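Side-chain contacts in uncharacterized protein (PDB 3FD9), which is the antiactivator ExsD, which very probably represses type III secretion genes by preventing the activator ExsA from self-associating and binding DNA: residues R66-Q71 / L87-N92; S20-S25 / Q56-G61; P106-W111 / P191-G196. All blocks are in the same frame, centred on the assembly; numbering follows the deposited sequence.

Interaction 1 (R66-Q71 / L87-N92); sequences REEVRQ and LGDRVN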
loop_
_atom_site.group_PDB
_atom_site.type_symbol
_atom_site.label_atom_id
_atom_site.label_comp_id
_atom_site.label_asym_id
_atom_site.label_seq_id
_atom_site.Cartn_x
_atom_site.Cartn_y
_atom_site.Cartn_z
ATOM N N ARG A 66 9.130 -14.154 -0.991
ATOM C CA ARG A 66 8.800 -15.556 -1.203
ATOM C C ARG A 66 9.297 -16.439 -0.067
ATOM O O ARG A 66 8.573 -17.303 0.420
ATOM C CB ARG A 66 9.387 -16.062 -2.520
ATOM C CG ARG A 66 8.659 -15.611 -3.772
ATOM C CD ARG A 66 9.187 -16.385 -4.974
ATOM N NE ARG A 66 10.623 -16.649 -4.847
ATOM C CZ ARG A 66 11.256 -17.674 -5.413
ATOM N NH1 ARG A 66 10.581 -18.548 -6.153
ATOM N NH2 ARG A 66 12.564 -17.833 -5.235
ATOM N N GLU A 67 10.542 -16.219 0.347
ATOM C CA GLU A 67 11.183 -17.078 1.333
ATOM C C GLU A 67 10.571 -16.904 2.718
ATOM O O GLU A 67 10.327 -17.881 3.425
ATOM C CB GLU A 67 12.690 -16.823 1.370
ATOM C CG GLU A 67 13.471 -17.773 2.272
ATOM C CD GLU A 67 13.261 -19.239 1.923
ATOM O OE1 GLU A 67 12.725 -19.525 0.835
ATOM O OE2 GLU A 67 13.634 -20.106 2.743
ATOM N N GLU A 68 10.318 -15.660 3.101
ATOM C CA GLU A 68 9.675 -15.401 4.373
ATOM C C GLU A 68 8.345 -16.136 4.427
ATOM O O GLU A 68 8.017 -16.763 5.430
ATOM C CB GLU A 68 9.480 -13.907 4.602
ATOM C CG GLU A 68 10.750 -13.165 4.975
ATOM C CD GLU A 68 11.791 -13.180 3.866
ATOM O OE1 GLU A 68 11.449 -12.863 2.693
ATOM O OE2 GLU A 68 12.961 -13.502 4.178
ATOM N N VAL A 69 7.577 -16.081 3.348
ATOM C CA VAL A 69 6.323 -16.824 3.323
ATOM C C VAL A 69 6.571 -18.327 3.476
ATOM O O VAL A 69 5.941 -18.978 4.316
ATOM C CB VAL A 69 5.495 -16.561 2.057
ATOM C CG1 VAL A 69 4.323 -17.521 2.003
ATOM C CG2 VAL A 69 5.007 -15.129 2.031
ATOM N N ARG A 70 7.485 -18.880 2.683
ATOM C CA ARG A 70 7.751 -20.313 2.756
ATOM C C ARG A 70 8.147 -20.737 4.172
ATOM O O ARG A 70 7.600 -21.708 4.704
ATOM C CB ARG A 70 8.823 -20.749 1.753
ATOM C CG ARG A 70 8.686 -22.206 1.352
ATOM C CD ARG A 70 9.888 -22.730 0.576
ATOM N NE ARG A 70 10.861 -23.410 1.434
ATOM C CZ ARG A 70 12.121 -23.023 1.585
ATOM N NH1 ARG A 70 12.567 -21.966 0.923
ATOM N NH2 ARG A 70 12.940 -23.698 2.381
ATOM N N GLN A 71 9.084 -20.003 4.771
ATOM C CA GLN A 71 9.568 -20.308 6.114
ATOM C C GLN A 71 8.443 -20.311 7.132
ATOM O O GLN A 71 8.388 -21.172 8.007
ATOM C CB GLN A 71 10.655 -19.327 6.542
ATOM C CG GLN A 71 12.026 -19.637 5.948
ATOM C CD GLN A 71 12.587 -20.977 6.411
ATOM O OE1 GLN A 71 12.644 -21.260 7.614
ATOM N NE2 GLN A 71 13.006 -21.808 5.456
ATOM N N LEU A 87 11.532 -18.875 13.592
ATOM C CA LEU A 87 11.554 -17.943 12.479
ATOM C C LEU A 87 12.716 -16.976 12.605
ATOM O O LEU A 87 12.948 -16.413 13.669
ATOM C CB LEU A 87 10.245 -17.155 12.424
ATOM C CG LEU A 87 9.009 -17.964 12.051
ATOM C CD1 LEU A 87 7.759 -17.136 12.252
ATOM C CD2 LEU A 87 9.125 -18.433 10.629
ATOM N N GLY A 88 13.441 -16.781 11.512
ATOM C CA GLY A 88 14.500 -15.794 11.456
ATOM C C GLY A 88 14.854 -15.519 10.008
ATOM O O GLY A 88 14.307 -16.146 9.096
ATOM N N ASP A 89 15.770 -14.581 9.793
ATOM C CA ASP A 89 16.212 -14.248 8.455
ATOM C C ASP A 89 17.691 -14.531 8.299
ATOM O O ASP A 89 18.432 -14.501 9.273
ATOM C CB ASP A 89 15.947 -12.777 8.169
ATOM C CG ASP A 89 14.479 -12.436 8.213
ATOM O OD1 ASP A 89 13.741 -12.868 7.296
ATOM O OD2 ASP A 89 14.068 -11.727 9.158
ATOM N N ARG A 90 18.106 -14.818 7.072
ATOM C CA ARG A 90 19.515 -14.884 6.737
ATOM C C ARG A 90 19.825 -13.537 6.113
ATOM O O ARG A 90 19.260 -13.187 5.079
ATOM C CB ARG A 90 19.786 -16.005 5.734
ATOM C CG ARG A 90 19.004 -17.289 5.984
ATOM C CD ARG A 90 19.754 -18.254 6.884
ATOM N NE ARG A 90 21.026 -18.681 6.298
ATOM C CZ ARG A 90 21.815 -19.619 6.820
ATOM N NH1 ARG A 90 21.465 -20.236 7.942
ATOM N NH2 ARG A 90 22.955 -19.940 6.217
ATOM N N VAL A 91 20.712 -12.776 6.742
ATOM C CA VAL A 91 20.890 -11.382 6.382
ATOM C C VAL A 91 22.310 -11.082 5.935
ATOM O O VAL A 91 23.267 -11.317 6.668
ATOM C CB VAL A 91 20.550 -10.455 7.556
ATOM C CG1 VAL A 91 20.635 -9.010 7.101
ATOM C CG2 VAL A 91 19.168 -10.766 8.102
ATOM N N ASN A 92 22.447 -10.543 4.729
ATOM C CA ASN A 92 23.759 -10.212 4.203
ATOM C C ASN A 92 24.117 -8.774 4.502
ATOM O O ASN A 92 23.647 -7.859 3.830
ATOM C CB ASN A 92 23.818 -10.457 2.701
ATOM C CG ASN A 92 25.207 -10.278 2.146
ATOM O OD1 ASN A 92 26.164 -10.077 2.894
ATOM N ND2 ASN A 92 25.331 -10.350 0.829
#
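Glu-68, on the first turn of helix 66-76, carries its carboxylate across to Asp-89, in the loop just ahead of strand 90-92. From CB the chain bends at its second torsion (chi2 64°), and the bend carries OE2 toward Asp-89 while OE1 folds back to the start of the helix. CG passes 3.8 Å from Asp-89 OD1, and CD stands 4.0 Å from the same oxygen. At the tip the branches divide: OE1 takes the backbone N-H of Gly-65, three residues earlier, whereas OE2 comes to 3.3 Å from Asp-89 OD1. These two oxygens are both acceptors and form no bond; the side chains cross at about a right angle, their carboxylate planes 44° apart. What probably makes two acidic groups tolerable here is Arg-57, whose NH1 forms a salt bridge with Asp-89 OD1 and a long, weak ion pair with Glu-68 OE2. Trp-53 NE1 binds the second Asp-89 oxygen, OD2. One turn on, Gln-71 O is met by the Leu-87 methyl CD2 at 3.9 Å, a van der Waals contact. The like-charged pair beside Arg-57 thus joins helix 66-76 to the loop leading into strand 90-92, which pairs in parallel with strand 251-253.

Interaction 2 (S20-S25 / Q56-G61); sequences SLYRES and QRLARG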
loop_
_atom_site.group_PDB
_atom_site.type_symbol
_atom_site.label_atom_id
_atom_site.label_comp_id
_atom_site.label_asym_id
_atom_site.label_seq_id
_atom_site.Cartn_x
_atom_site.Cartn_y
_atom_site.Cartn_z
ATOM N N SER A 20 -4.864 -6.708 9.619
ATOM C CA SER A 20 -5.080 -5.382 9.067
ATOM C C SER A 20 -3.868 -4.476 9.288
ATOM O O SER A 20 -3.499 -3.710 8.409
ATOM C CB SER A 20 -6.326 -4.759 9.684
ATOM O OG SER A 20 -6.706 -3.605 8.965
ATOM N N LEU A 21 -3.249 -4.565 10.460
ATOM C CA LEU A 21 -2.033 -3.803 10.739
ATOM C C LEU A 21 -0.944 -4.095 9.722
ATOM O O LEU A 21 -0.192 -3.205 9.326
ATOM C CB LEU A 21 -1.500 -4.129 12.137
ATOM C CG LEU A 21 -2.004 -3.288 13.311
ATOM C CD1 LEU A 21 -1.559 -3.899 14.637
ATOM C CD2 LEU A 21 -1.536 -1.838 13.185
ATOM N N TYR A 22 -0.855 -5.353 9.315
ATOM C CA TYR A 22 0.209 -5.798 8.428
ATOM C C TYR A 22 -0.080 -5.459 6.979
ATOM O O TYR A 22 0.828 -5.204 6.198
ATOM C CB TYR A 22 0.429 -7.298 8.583
ATOM C CG TYR A 22 1.032 -7.664 9.919
ATOM C CD1 TYR A 22 0.261 -8.243 10.917
ATOM C CD2 TYR A 22 2.370 -7.411 10.186
ATOM C CE1 TYR A 22 0.813 -8.574 12.138
ATOM C CE2 TYR A 22 2.930 -7.736 11.401
ATOM C CZ TYR A 22 2.150 -8.318 12.374
ATOM O OH TYR A 22 2.713 -8.643 13.589
ATOM N N ARG A 23 -1.352 -5.464 6.622
ATOM C CA ARG A 23 -1.749 -5.063 5.295
ATOM C C ARG A 23 -1.536 -3.559 5.136
ATOM O O ARG A 23 -0.876 -3.120 4.190
ATOM C CB ARG A 23 -3.203 -5.465 5.033
ATOM C CG ARG A 23 -3.401 -6.967 4.855
ATOM C CD ARG A 23 -3.345 -7.396 3.396
ATOM N NE ARG A 23 -2.481 -6.542 2.584
ATOM C CZ ARG A 23 -2.916 -5.677 1.668
ATOM N NH1 ARG A 23 -4.219 -5.546 1.428
ATOM N NH2 ARG A 23 -2.043 -4.945 0.984
ATOM N N GLU A 24 -2.076 -2.770 6.062
ATOM C CA GLU A 24 -1.922 -1.316 6.003
ATOM C C GLU A 24 -0.461 -0.863 5.959
ATOM O O GLU A 24 -0.129 0.133 5.317
ATOM C CB GLU A 24 -2.604 -0.659 7.193
ATOM C CG GLU A 24 -4.118 -0.666 7.140
ATOM C CD GLU A 24 -4.724 -0.221 8.466
ATOM O OE1 GLU A 24 -3.960 0.276 9.329
ATOM O OE2 GLU A 24 -5.956 -0.368 8.647
ATOM N N SER A 25 0.405 -1.592 6.652
ATOM C CA SER A 25 1.817 -1.244 6.724
ATOM C C SER A 25 2.622 -1.830 5.581
ATOM O O SER A 25 3.847 -1.715 5.571
ATOM C CB SER A 25 2.417 -1.717 8.046
ATOM O OG SER A 25 1.987 -0.900 9.123
ATOM N N GLN A 56 8.888 -7.635 14.726
ATOM C CA GLN A 56 10.131 -6.941 14.443
ATOM C C GLN A 56 10.111 -6.439 13.008
ATOM O O GLN A 56 10.440 -5.283 12.737
ATOM C CB GLN A 56 11.305 -7.901 14.665
ATOM C CG GLN A 56 12.694 -7.386 14.287
ATOM C CD GLN A 56 13.814 -8.302 14.800
ATOM O OE1 GLN A 56 14.059 -8.390 16.009
ATOM N NE2 GLN A 56 14.492 -8.985 13.881
ATOM N N ARG A 57 9.708 -7.305 12.084
ATOM C CA ARG A 57 9.605 -6.909 10.687
ATOM C C ARG A 57 8.588 -5.794 10.507
ATOM O O ARG A 57 8.832 -4.854 9.752
ATOM C CB ARG A 57 9.292 -8.105 9.793
ATOM C CG ARG A 57 10.442 -9.091 9.740
ATOM C CD ARG A 57 10.298 -10.080 8.616
ATOM N NE ARG A 57 10.490 -9.436 7.318
ATOM C CZ ARG A 57 11.498 -9.689 6.488
ATOM N NH1 ARG A 57 12.425 -10.585 6.810
ATOM N NH2 ARG A 57 11.572 -9.048 5.330
ATOM N N LEU A 58 7.462 -5.875 11.208
ATOM C CA LEU A 58 6.461 -4.812 11.136
ATOM C C LEU A 58 7.054 -3.458 11.542
ATOM O O LEU A 58 7.014 -2.487 10.774
ATOM C CB LEU A 58 5.245 -5.141 12.004
ATOM C CG LEU A 58 4.169 -4.053 12.129
ATOM C CD1 LEU A 58 3.660 -3.616 10.780
ATOM C CD2 LEU A 58 3.004 -4.534 12.997
ATOM N N ALA A 59 7.615 -3.406 12.744
ATOM C CA ALA A 59 8.213 -2.183 13.268
ATOM C C ALA A 59 9.280 -1.600 12.330
ATOM O O ALA A 59 9.468 -0.384 12.261
ATOM C CB ALA A 59 8.802 -2.440 14.638
ATOM N N ARG A 60 9.970 -2.468 11.604
ATOM C CA ARG A 60 11.084 -2.036 10.778
ATOM C C ARG A 60 10.648 -1.766 9.342
ATOM O O ARG A 60 11.421 -1.229 8.547
ATOM C CB ARG A 60 12.216 -3.067 10.836
ATOM C CG ARG A 60 12.758 -3.251 12.258
ATOM C CD ARG A 60 13.850 -4.305 12.345
ATOM N NE ARG A 60 14.426 -4.365 13.689
ATOM C CZ ARG A 60 15.403 -5.195 14.047
ATOM N NH1 ARG A 60 15.912 -6.037 13.160
ATOM N NH2 ARG A 60 15.877 -5.185 15.281
ATOM N N GLY A 61 9.409 -2.127 9.018
ATOM C CA GLY A 61 8.894 -1.954 7.673
ATOM C C GLY A 61 9.440 -2.964 6.679
ATOM O O GLY A 61 9.497 -2.692 5.477
#
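Leu-58 reaches from helix 52-60 to Tyr-22 in helix 19-24 and Ser-25 just after it, and apolar contact carries nearly the whole interface. With CG anti to the backbone N (chi1 174°), the side chain extends toward the other helix, and chi2 (56°) then parts the two methyls. CD2 lies 3.6 Å from Tyr-22 CE2, while CB meets that same ring carbon at 3.5 Å; leucine and tyrosine side chains run roughly at right angles. CD1 packs mainly on Ser-25, 3.6 Å from its CB, and also touches Leu-21 O. No hydrogen bond joins the two segments. Ser-25 OG turns back to Leu-21 O in a weak hydrogen bond of 3.2 Å, and the bond of Tyr-22 OH to Phe-49 O ties the hydroxyl end of the ring to helix 42-50. Backbone bonds finish the second helix: Gly-61, with phi 75°, closes it in a Schellman motif, its N bonded to Leu-58 O at 3.0 Å. Ile-27, in the loop after helix 19-24, adds to the apolar cover of both Tyr-22 and Leu-58. Arg-57 and Arg-60 pack on Trp-102 of helix 96-115, joining helix 52-60 to it.

Interaction 3 (P106-W111 / P191-G196); sequences PVYGWW and PNWQRG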
loop_
_atom_site.group_PDB
_atom_site.type_symbol
_atom_site.label_atom_id
_atom_site.label_comp_id
_atom_site.label_asym_id
_atom_site.label_seq_id
_atom_site.Cartn_x
_atom_site.Cartn_y
_atom_site.Cartn_z
ATOM N N PRO A 106 18.138 -0.258 14.314
ATOM C CA PRO A 106 17.806 -0.869 15.610
ATOM C C PRO A 106 18.804 -0.469 16.695
ATOM O O PRO A 106 18.422 -0.035 17.784
ATOM C CB PRO A 106 17.929 -2.364 15.330
ATOM C CG PRO A 106 17.632 -2.487 13.857
ATOM C CD PRO A 106 18.244 -1.258 13.239
ATOM N N VAL A 107 20.087 -0.610 16.389
ATOM C CA VAL A 107 21.141 -0.284 17.335
ATOM C C VAL A 107 21.037 1.153 17.815
ATOM O O VAL A 107 21.250 1.439 18.993
ATOM C CB VAL A 107 22.528 -0.515 16.721
ATOM C CG1 VAL A 107 23.596 0.212 17.519
ATOM C CG2 VAL A 107 22.815 -2.014 16.643
ATOM N N TYR A 108 20.713 2.061 16.905
ATOM C CA TYR A 108 20.639 3.472 17.271
ATOM C C TYR A 108 19.439 3.746 18.153
ATOM O O TYR A 108 19.500 4.569 19.049
ATOM C CB TYR A 108 20.585 4.370 16.036
ATOM C CG TYR A 108 20.645 5.833 16.390
ATOM C CD1 TYR A 108 21.851 6.533 16.351
ATOM C CD2 TYR A 108 19.505 6.514 16.795
ATOM C CE1 TYR A 108 21.914 7.877 16.687
ATOM C CE2 TYR A 108 19.558 7.850 17.135
ATOM C CZ TYR A 108 20.764 8.526 17.078
ATOM O OH TYR A 108 20.812 9.858 17.407
ATOM N N GLY A 109 18.338 3.056 17.889
ATOM C CA GLY A 109 17.167 3.180 18.737
ATOM C C GLY A 109 17.484 2.697 20.135
ATOM O O GLY A 109 17.073 3.293 21.126
ATOM N N TRP A 110 18.227 1.603 20.209
ATOM C CA TRP A 110 18.667 1.066 21.486
ATOM C C TRP A 110 19.621 2.041 22.184
ATOM O O TRP A 110 19.383 2.435 23.318
ATOM C CB TRP A 110 19.322 -0.299 21.291
ATOM C CG TRP A 110 19.809 -0.894 22.551
ATOM C CD1 TRP A 110 19.111 -1.702 23.403
ATOM C CD2 TRP A 110 21.106 -0.726 23.129
ATOM N NE1 TRP A 110 19.898 -2.049 24.475
ATOM C CE2 TRP A 110 21.129 -1.460 24.329
ATOM C CE3 TRP A 110 22.252 -0.029 22.748
ATOM C CZ2 TRP A 110 22.250 -1.516 25.145
ATOM C CZ3 TRP A 110 23.367 -0.084 23.560
ATOM C CH2 TRP A 110 23.356 -0.819 24.747
ATOM N N TRP A 111 20.691 2.436 21.504
ATOM C CA TRP A 111 21.608 3.424 22.054
ATOM C C TRP A 111 20.829 4.600 22.617
ATOM O O TRP A 111 20.938 4.936 23.789
ATOM C CB TRP A 111 22.574 3.914 20.982
ATOM C CG TRP A 111 23.536 4.950 21.463
ATOM C CD1 TRP A 111 24.563 4.765 22.338
ATOM C CD2 TRP A 111 23.572 6.334 21.093
ATOM N NE1 TRP A 111 25.238 5.945 22.539
ATOM C CE2 TRP A 111 24.649 6.923 21.786
ATOM C CE3 TRP A 111 22.800 7.131 20.243
ATOM C CZ2 TRP A 111 24.971 8.270 21.656
ATOM C CZ3 TRP A 111 23.122 8.465 20.112
ATOM C CH2 TRP A 111 24.197 9.023 20.815
ATOM N N PRO A 191 28.480 12.716 17.275
ATOM C CA PRO A 191 28.463 13.808 16.296
ATOM C C PRO A 191 28.366 13.319 14.854
ATOM O O PRO A 191 27.596 13.892 14.087
ATOM C CB PRO A 191 29.807 14.502 16.529
ATOM C CG PRO A 191 30.176 14.145 17.947
ATOM C CD PRO A 191 29.673 12.758 18.137
ATOM N N ASN A 192 29.119 12.278 14.499
ATOM C CA ASN A 192 29.225 11.843 13.105
ATOM C C ASN A 192 28.230 10.776 12.655
ATOM O O ASN A 192 28.462 10.102 11.646
ATOM C CB ASN A 192 30.639 11.351 12.801
ATOM C CG ASN A 192 31.676 12.445 12.913
ATOM O OD1 ASN A 192 32.806 12.191 13.333
ATOM N ND2 ASN A 192 31.303 13.669 12.541
ATOM N N TRP A 193 27.131 10.621 13.389
ATOM C CA TRP A 193 26.085 9.675 12.999
ATOM C C TRP A 193 25.544 10.039 11.625
ATOM O O TRP A 193 25.407 9.178 10.775
ATOM C CB TRP A 193 24.969 9.638 14.044
ATOM C CG TRP A 193 23.670 9.018 13.591
ATOM C CD1 TRP A 193 22.500 9.672 13.335
ATOM C CD2 TRP A 193 23.402 7.627 13.379
ATOM N NE1 TRP A 193 21.524 8.777 12.965
ATOM C CE2 TRP A 193 22.054 7.516 12.984
ATOM C CE3 TRP A 193 24.172 6.469 13.480
ATOM C CZ2 TRP A 193 21.462 6.295 12.687
ATOM C CZ3 TRP A 193 23.592 5.263 13.188
ATOM C CH2 TRP A 193 22.245 5.179 12.794
ATOM N N GLN A 194 25.253 11.319 11.410
ATOM C CA GLN A 194 24.827 11.804 10.100
ATOM C C GLN A 194 25.840 11.445 9.020
ATOM O O GLN A 194 25.553 10.670 8.103
ATOM C CB GLN A 194 24.669 13.323 10.135
ATOM C CG GLN A 194 23.637 13.828 11.129
ATOM C CD GLN A 194 22.228 13.810 10.563
ATOM O OE1 GLN A 194 22.037 13.832 9.341
ATOM N NE2 GLN A 194 21.230 13.779 11.449
ATOM N N ARG A 195 27.027 12.027 9.136
ATOM C CA ARG A 195 28.079 11.816 8.161
ATOM C C ARG A 195 28.241 10.346 7.813
ATOM O O ARG A 195 28.340 9.983 6.639
ATOM C CB ARG A 195 29.404 12.366 8.679
ATOM C CG ARG A 195 30.502 12.383 7.624
ATOM C CD ARG A 195 31.846 12.739 8.230
ATOM N NE ARG A 195 32.309 11.714 9.159
ATOM C CZ ARG A 195 33.549 11.638 9.623
ATOM N NH1 ARG A 195 34.456 12.528 9.243
ATOM N NH2 ARG A 195 33.884 10.669 10.465
ATOM N N GLY A 196 28.270 9.506 8.841
ATOM C CA GLY A 196 28.453 8.083 8.650
ATOM C C GLY A 196 27.380 7.481 7.773
ATOM O O GLY A 196 27.663 6.618 6.933
#
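An aromatic cluster joins the middle of helix 96-115 to the start of helix 193-203, and the stack of Tyr-108 on Trp-193 is its link between these two segments. The rings meet face to face: the tyrosine centroid is 4.2 Å from that of the five-membered indole ring, with the planes tilted by 28°. The overlap is uneven. Tyr-108 CD1 sits over the middle of the indole, 3.5 Å from both CE2 and CD2 of Trp-193, and CE1 of the same tyrosine lies over the pyrrole half, 3.7 Å from Trp-193 CG. Trp-193 NE1 in turn lies above one face of the tyrosine, toward the rim. At the other end of the indole, CH2 reaches back to Tyr-108 CB at 3.7 Å, so the benzo edge also touches the first side-chain carbon of the tyrosine. Both side chains leave their helices with CG anti to the backbone N (chi1 -174° for Tyr-108 and 163° for Trp-193), each reaching out across the gap between the backbones. The opposite face of Tyr-108 is approached near its rim by CE3 of Trp-111, from its own helix, 3.7 Å above the tyrosine plane; Tyr-108 OH lies at the edge of the Trp-111 ring, in its plane. No hydrogen bond crosses the contact, which rests on aromatic surface in a buried setting. Trp-190 and Phe-209 also meet the Trp-193 ring, and Trp-190 packs edge-to-face with Trp-111. Arg-38 and Met-39 of the third subunit reach Tyr-108 and Trp-193 respectively, placing the stack beside a subunit interface. Helix 157-189 adds Ala-186 against Tyr-108 and Ala-189 against Trp-111, while helix 232-241 packs through Trp-239 on Val-107 and Trp-110.

How the interactions relate
Interaction 3 is the buried member of the three, whereas interactions 1 and 2 are partly buried. Their chemistry differs accordingly: stacked aromatic surface between distant parts of the sequence in interaction 3, a leucine set against tyrosine and serine in interaction 2, and in interaction 1 two carboxylates drawn close beside an arginine, plus a leucine methyl on backbone. Interactions 1 and 2 both belong to the N-terminal part of ExsD, their centres about 16 Å apart. Arg-57 joins them directly: it belongs to the 56-61 segment of interaction 2, but its NH1 meets the acidic groups of interaction 1. Arg-60 of interaction 2 packs on Pro-106 of interaction 3. Interactions 1 and 3 do not touch, although strand 90-92 leads into helix 96-115.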